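Local coordinates for protein probable aminotransferase (Pseudomonas aeruginosa, PDB 5YKT) that belongs to the class-III aminotransferases, within the fold-type I family of vitamin B6-dependent enzymes, and binds 4'-deoxy-4'-aminopyridoxal-5'-phosphate, at residues A[226-231]-A[380-385]; A[287-292]-A[337-342]. The protein carries 1 engineered substitution. All coordinates share one frame; numbering follows the deposited sequence.

From the N terminus, the chain first lays down four strands of the seven-stranded sheet, the last being 220-225, and leaves it through residues 226-231, the first half of interaction 1. After strands 255-259 and 281-284 it enters residues 287-292, which meet helix 333-346 at residues 337-342. Interaction 2 thereby closes a loop of 44 residues. Only then does the chain reach residues 380-385, which close the 148-residue loop of interaction 1, so that interaction 2 is nested within it. Interaction 1 ties the loop after strand 220-225 to the three-stranded antiparallel sheet; interaction 2 ties the loop between strands 281-284 and 295-299 to helix 333-346. Their nearest atoms are about 9 Å apart.

Interaction 1: residues A[226-231]-A[380-385]; sequences EPFMTN and TRIGAR. With PMP (4'-deoxy-4'-aminopyridoxal-5'-phosphate), chain C.
Phe228 swings its CG anti to the backbone N (chi1 -173°), carrying the ring across to segment 380-385, where Ile382 holds CG1 between its own N and carbonyl carbon (chi1 49°). That choice sends the branches of Ile382 to two partners: CG2 lies over the centre of one face of the Phe228 ring, modelled too close for the spacing to be trusted, while CD1 packs 3.7 Å from Thr230 CG2. Thr380 meets the same ring at its edge, CG2 in the ring plane and 3.7 Å from Phe228 CZ. Residues 382-385 form the type II' turn of a two-residue beta hairpin between strands 378-382 and 385-389, with Gly383 at its positive-phi position. The turn is closed by a reciprocal pair of backbone bonds between Ile382 and Arg385. In this fold-type I enzyme the hairpin sheet thus packs against the loop after strand 220-225, which contributes Glu226 and Asn231 to the ligand pocket. The extended side chain of Arg385 reaches back to that loop through a water, which accepts from Arg385 NE at 2.7 Å, at the guanidinium edge, and donates to Thr230 O. NH1 of Arg385 is held by Ser85. Within the loop, Thr230 grips both oxygens of Glu226: OG1 donates to the syn lone pair of OE1 at 2.6 Å, and the backbone N reaches OE2 at 2.9 Å from 36° above the carboxylate plane; OG1 is also hydrogen-bonded to His262 ND1. The two bonds to Glu226 limit rotation of the carboxylate, whose OE1 lies 3.5 Å from the C2A methyl of 4'-deoxy-4'-aminopyridoxal-5'-phosphate. Asn231 ND2 donates to ligand O3 at 2.9 Å, and its amide is steadied on the OD1 side by His428.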
loop_
_atom_site.group_PDB
_atom_site.type_symbol
_atom_site.label_atom_id
_atom_site.label_comp_id
_atom_site.label_asym_id
_atom_site.label_seq_id
_atom_site.Cartn_x
_atom_site.Cartn_y
_atom_site.Cartn_z
ATOM N N GLU A 226 -2.539 -17.557 -8.426
ATOM C CA GLU A 226 -1.995 -17.216 -9.732
ATOM C C GLU A 226 -2.495 -18.280 -10.719
ATOM O O GLU A 226 -2.718 -19.420 -10.330
ATOM C CB GLU A 226 -0.484 -17.263 -9.729
ATOM C CG GLU A 226 0.209 -16.251 -8.845
ATOM C CD GLU A 226 1.698 -16.316 -9.054
ATOM O OE1 GLU A 226 2.184 -15.587 -9.940
ATOM O OE2 GLU A 226 2.365 -17.143 -8.378
ATOM N N PRO A 227 -2.666 -17.916 -11.995
ATOM C CA PRO A 227 -3.066 -18.939 -12.988
ATOM C C PRO A 227 -1.933 -19.891 -13.383
ATOM O O PRO A 227 -2.177 -20.955 -13.983
ATOM C CB PRO A 227 -3.523 -18.098 -14.169
ATOM C CG PRO A 227 -2.708 -16.829 -14.076
ATOM C CD PRO A 227 -2.487 -16.577 -12.604
ATOM N N PHE A 228 -0.710 -19.508 -13.039
ATOM C CA PHE A 228 0.503 -20.234 -13.327
ATOM C C PHE A 228 1.384 -19.790 -12.166
ATOM O O PHE A 228 1.594 -18.577 -11.997
ATOM C CB PHE A 228 0.993 -19.729 -14.692
ATOM C CG PHE A 228 2.153 -20.466 -15.275
ATOM C CD1 PHE A 228 3.428 -20.309 -14.760
ATOM C CD2 PHE A 228 1.984 -21.225 -16.432
ATOM C CE1 PHE A 228 4.494 -20.970 -15.334
ATOM C CE2 PHE A 228 3.069 -21.878 -17.017
ATOM C CZ PHE A 228 4.319 -21.742 -16.463
ATOM N N MET A 229 1.833 -20.708 -11.302
ATOM C CA MET A 229 2.535 -20.256 -10.091
ATOM C C MET A 229 3.927 -19.775 -10.459
ATOM O O MET A 229 4.584 -20.407 -11.289
ATOM C CB MET A 229 2.618 -21.345 -9.034
ATOM C CG MET A 229 1.257 -21.901 -8.642
ATOM S SD MET A 229 1.341 -23.148 -7.340
ATOM C CE MET A 229 1.725 -22.143 -5.894
ATOM N N THR A 230 4.349 -18.659 -9.884
ATOM C CA THR A 230 5.634 -18.040 -10.192
ATOM C C THR A 230 6.494 -17.731 -8.977
ATOM O O THR A 230 7.592 -17.217 -9.150
ATOM C CB THR A 230 5.453 -16.727 -10.993
ATOM O OG1 THR A 230 4.805 -15.758 -10.154
ATOM C CG2 THR A 230 4.661 -16.977 -12.255
ATOM N N ASN A 231 6.050 -18.059 -7.760
ATOM C CA ASN A 231 6.765 -17.674 -6.563
ATOM C C ASN A 231 7.380 -18.855 -5.803
ATOM O O ASN A 231 7.668 -18.754 -4.622
ATOM C CB ASN A 231 5.828 -16.857 -5.690
ATOM C CG ASN A 231 5.690 -15.436 -6.202
ATOM O OD1 ASN A 231 6.672 -14.713 -6.233
ATOM N ND2 ASN A 231 4.498 -15.024 -6.585
ATOM N N THR A 380 11.567 -23.011 -17.726
ATOM C CA THR A 380 10.207 -22.735 -18.139
ATOM C C THR A 380 10.084 -21.258 -18.500
ATOM O O THR A 380 10.772 -20.417 -17.917
ATOM C CB THR A 380 9.243 -23.084 -16.998
ATOM O OG1 THR A 380 9.424 -24.478 -16.641
ATOM C CG2 THR A 380 7.792 -22.782 -17.373
ATOM N N ARG A 381 9.222 -20.959 -19.472
ATOM C CA ARG A 381 8.922 -19.586 -19.850
ATOM C C ARG A 381 7.419 -19.356 -19.876
ATOM O O ARG A 381 6.667 -20.189 -20.410
ATOM C CB ARG A 381 9.513 -19.270 -21.236
ATOM C CG ARG A 381 9.201 -17.873 -21.759
ATOM C CD ARG A 381 9.987 -17.544 -22.997
ATOM N NE ARG A 381 9.451 -18.257 -24.166
ATOM C CZ ARG A 381 8.409 -17.869 -24.901
ATOM N NH1 ARG A 381 7.753 -16.731 -24.651
ATOM N NH2 ARG A 381 8.033 -18.619 -25.939
ATOM N N ILE A 382 7.002 -18.207 -19.341
ATOM C CA ILE A 382 5.667 -17.670 -19.571
ATOM C C ILE A 382 5.829 -16.276 -20.137
ATOM O O ILE A 382 6.151 -15.316 -19.420
ATOM C CB ILE A 382 4.749 -17.681 -18.330
ATOM C CG1 ILE A 382 5.391 -17.094 -17.086
ATOM C CG2 ILE A 382 4.365 -19.103 -18.049
ATOM C CD1 ILE A 382 4.371 -16.861 -15.970
ATOM N N GLY A 383 5.697 -16.193 -21.464
ATOM C CA GLY A 383 5.810 -14.911 -22.125
ATOM C C GLY A 383 7.188 -14.309 -21.951
ATOM O O GLY A 383 8.160 -14.888 -22.397
ATOM N N ALA A 384 7.266 -13.158 -21.300
ATOM C CA ALA A 384 8.526 -12.445 -21.100
ATOM C C ALA A 384 9.368 -12.931 -19.914
ATOM O O ALA A 384 10.492 -12.455 -19.727
ATOM C CB ALA A 384 8.232 -10.964 -20.931
ATOM N N ARG A 385 8.821 -13.856 -19.116
ATOM C CA ARG A 385 9.425 -14.285 -17.853
ATOM C C ARG A 385 9.961 -15.702 -18.000
ATOM O O ARG A 385 9.216 -16.615 -18.370
ATOM C CB ARG A 385 8.351 -14.231 -16.768
ATOM C CG ARG A 385 8.844 -14.382 -15.349
ATOM C CD ARG A 385 7.695 -14.371 -14.345
ATOM N NE ARG A 385 8.248 -14.358 -12.988
ATOM C CZ ARG A 385 8.545 -13.266 -12.276
ATOM N NH1 ARG A 385 8.276 -12.040 -12.720
ATOM N NH2 ARG A 385 9.104 -13.417 -11.078
HETATM N N1 PMP C . 0.704 -11.354 -5.988
HETATM C C2 PMP C . 1.758 -11.984 -6.549
HETATM C C2A PMP C . 1.568 -13.138 -7.495
HETATM C C3 PMP C . 3.114 -11.501 -6.265
HETATM O O3 PMP C . 4.203 -12.098 -6.803
HETATM C C4 PMP C . 3.309 -10.373 -5.348
HETATM C C4A PMP C . 4.702 -9.893 -5.057
HETATM N N4A PMP C . 5.404 -9.640 -6.308
HETATM C C5 PMP C . 2.078 -9.774 -4.794
HETATM C C6 PMP C . 0.846 -10.313 -5.137
HETATM C C5A PMP C . 2.165 -8.629 -3.815
HETATM O O4P PMP C . 2.634 -7.444 -4.442
HETATM P P PMP C . 3.149 -6.273 -3.470
HETATM O O1P PMP C . 4.392 -6.745 -2.802
HETATM O O2P PMP C . 1.970 -6.021 -2.548
HETATM O O3P PMP C . 3.422 -5.146 -4.422
HETATM O O HOH W 1 9.059 -16.175 -11.115
#

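Interaction 2: residues A[287-292]-A[337-342]; sequences CIAGGI and AAMRAT
Ile288 and Met339 open the apolar packing, their side chains running askew with Ile288 CD1 3.8 Å from Met339 CE. With CG anti to the carbonyl carbon (chi1 -70°), Met339 lays CG near Ala289 CB, and its extended chain carries CE on to Ile288 CD1. Ala338 CB is the methyl that meets the turn: it touches Ala289 CB at 4.0 Å and Ile292 CD1 at 3.7 Å. Ala289 to Ile292 make a type I' turn, with Gly290 and Gly291 at its two positive-phi corners, on the connection between strands 281-284 and 295-299, antiparallel neighbours in the large sheet of the fold-type I domain. Gly290 O and Gly291 O bond to Ser108 and Asn332 of the second subunit, so the turn also lies at the dimer interface. Two contacts converge on Ile288 O. Met339 CA approaches it at 3.3 Å in a CA-H...O contact, and Thr342 OG1 lies 3.1 Å from it. The same hydroxyl is 2.9 Å from Ala338 O, one turn back along helix 333-346, so its single proton has two possible acceptors. A water donates to Thr342 OG1 and, at 2.8 Å, to Cys287 O, bridging helix and loop, and accepts a weak bond from Gly290 N.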
loop_
_atom_site.group_PDB
_atom_site.type_symbol
_atom_site.label_atom_id
_atom_site.label_comp_id
_atom_site.label_asym_id
_atom_site.label_seq_id
_atom_site.Cartn_x
_atom_site.Cartn_y
_atom_site.Cartn_z
ATOM N N CYS A 287 3.306 -3.008 -11.786
ATOM C CA CYS A 287 3.905 -2.821 -13.102
ATOM C C CYS A 287 3.189 -1.785 -13.981
ATOM O O CYS A 287 3.773 -1.237 -14.919
ATOM C CB CYS A 287 3.985 -4.142 -13.860
ATOM S SG CYS A 287 2.408 -4.927 -14.185
ATOM N N ILE A 288 1.912 -1.536 -13.692
ATOM C CA ILE A 288 1.087 -0.660 -14.523
ATOM C C ILE A 288 1.216 0.841 -14.252
ATOM O O ILE A 288 0.636 1.621 -14.978
ATOM C CB ILE A 288 -0.410 -1.060 -14.433
ATOM C CG1 ILE A 288 -0.962 -0.862 -13.019
ATOM C CG2 ILE A 288 -0.597 -2.492 -14.910
ATOM C CD1 ILE A 288 -2.411 -1.268 -12.857
ATOM N N ALA A 289 1.952 1.269 -13.236
ATOM C CA ALA A 289 1.999 2.691 -12.865
ATOM C C ALA A 289 3.398 3.268 -12.659
ATOM O O ALA A 289 3.598 4.206 -11.904
ATOM C CB ALA A 289 1.140 2.938 -11.626
ATOM N N GLY A 290 4.372 2.719 -13.377
ATOM C CA GLY A 290 5.675 3.345 -13.520
ATOM C C GLY A 290 6.498 3.570 -12.267
ATOM O O GLY A 290 7.297 4.513 -12.216
ATOM N N GLY A 291 6.313 2.703 -11.276
ATOM C CA GLY A 291 6.985 2.866 -9.982
ATOM C C GLY A 291 6.187 3.564 -8.908
ATOM O O GLY A 291 6.645 3.704 -7.773
ATOM N N ILE A 292 4.989 4.026 -9.244
ATOM C CA ILE A 292 4.080 4.527 -8.234
ATOM C C ILE A 292 3.369 3.282 -7.664
ATOM O O ILE A 292 2.745 2.541 -8.413
ATOM C CB ILE A 292 3.035 5.480 -8.805
ATOM C CG1 ILE A 292 3.714 6.669 -9.498
ATOM C CG2 ILE A 292 2.096 5.971 -7.710
ATOM C CD1 ILE A 292 2.804 7.316 -10.467
ATOM N N ALA A 337 -2.726 8.688 -14.049
ATOM C CA ALA A 337 -1.943 9.234 -15.147
ATOM C C ALA A 337 -0.904 8.230 -15.638
ATOM O O ALA A 337 -0.747 8.044 -16.836
ATOM C CB ALA A 337 -1.255 10.528 -14.745
ATOM N N ALA A 338 -0.206 7.596 -14.699
ATOM C CA ALA A 338 0.807 6.613 -15.046
ATOM C C ALA A 338 0.206 5.370 -15.699
ATOM O O ALA A 338 0.754 4.839 -16.662
ATOM C CB ALA A 338 1.618 6.236 -13.817
ATOM N N MET A 339 -0.928 4.905 -15.177
ATOM C CA MET A 339 -1.671 3.785 -15.799
ATOM C C MET A 339 -2.103 4.081 -17.219
ATOM O O MET A 339 -1.958 3.234 -18.110
ATOM C CB MET A 339 -2.894 3.390 -14.969
ATOM C CG MET A 339 -2.549 2.735 -13.673
ATOM S SD MET A 339 -4.101 2.456 -12.777
ATOM C CE MET A 339 -3.395 2.041 -11.192
ATOM N N ARG A 340 -2.627 5.279 -17.452
ATOM C CA ARG A 340 -3.053 5.637 -18.799
ATOM C C ARG A 340 -1.876 5.555 -19.773
ATOM O O ARG A 340 -1.973 4.952 -20.845
ATOM C CB ARG A 340 -3.681 7.020 -18.801
ATOM C CG ARG A 340 -4.084 7.482 -20.170
ATOM C CD ARG A 340 -4.924 8.718 -20.083
ATOM N NE ARG A 340 -5.436 9.095 -21.392
ATOM C CZ ARG A 340 -6.384 10.009 -21.579
ATOM N NH1 ARG A 340 -6.906 10.679 -20.549
ATOM N NH2 ARG A 340 -6.814 10.252 -22.809
ATOM N N ALA A 341 -0.752 6.142 -19.385
ATOM C CA ALA A 341 0.454 6.090 -20.229
ATOM C C ALA A 341 0.921 4.673 -20.467
ATOM O O ALA A 341 1.286 4.309 -21.598
ATOM C CB ALA A 341 1.559 6.911 -19.618
ATOM N N THR A 342 0.898 3.852 -19.415
ATOM C CA THR A 342 1.358 2.471 -19.545
ATOM C C THR A 342 0.477 1.669 -20.480
ATOM O O THR A 342 0.977 0.992 -21.393
ATOM C CB THR A 342 1.436 1.808 -18.172
ATOM O OG1 THR A 342 2.348 2.552 -17.364
ATOM C CG2 THR A 342 1.929 0.382 -18.283
HETATM O O HOH W 2 4.382 1.302 -15.982
#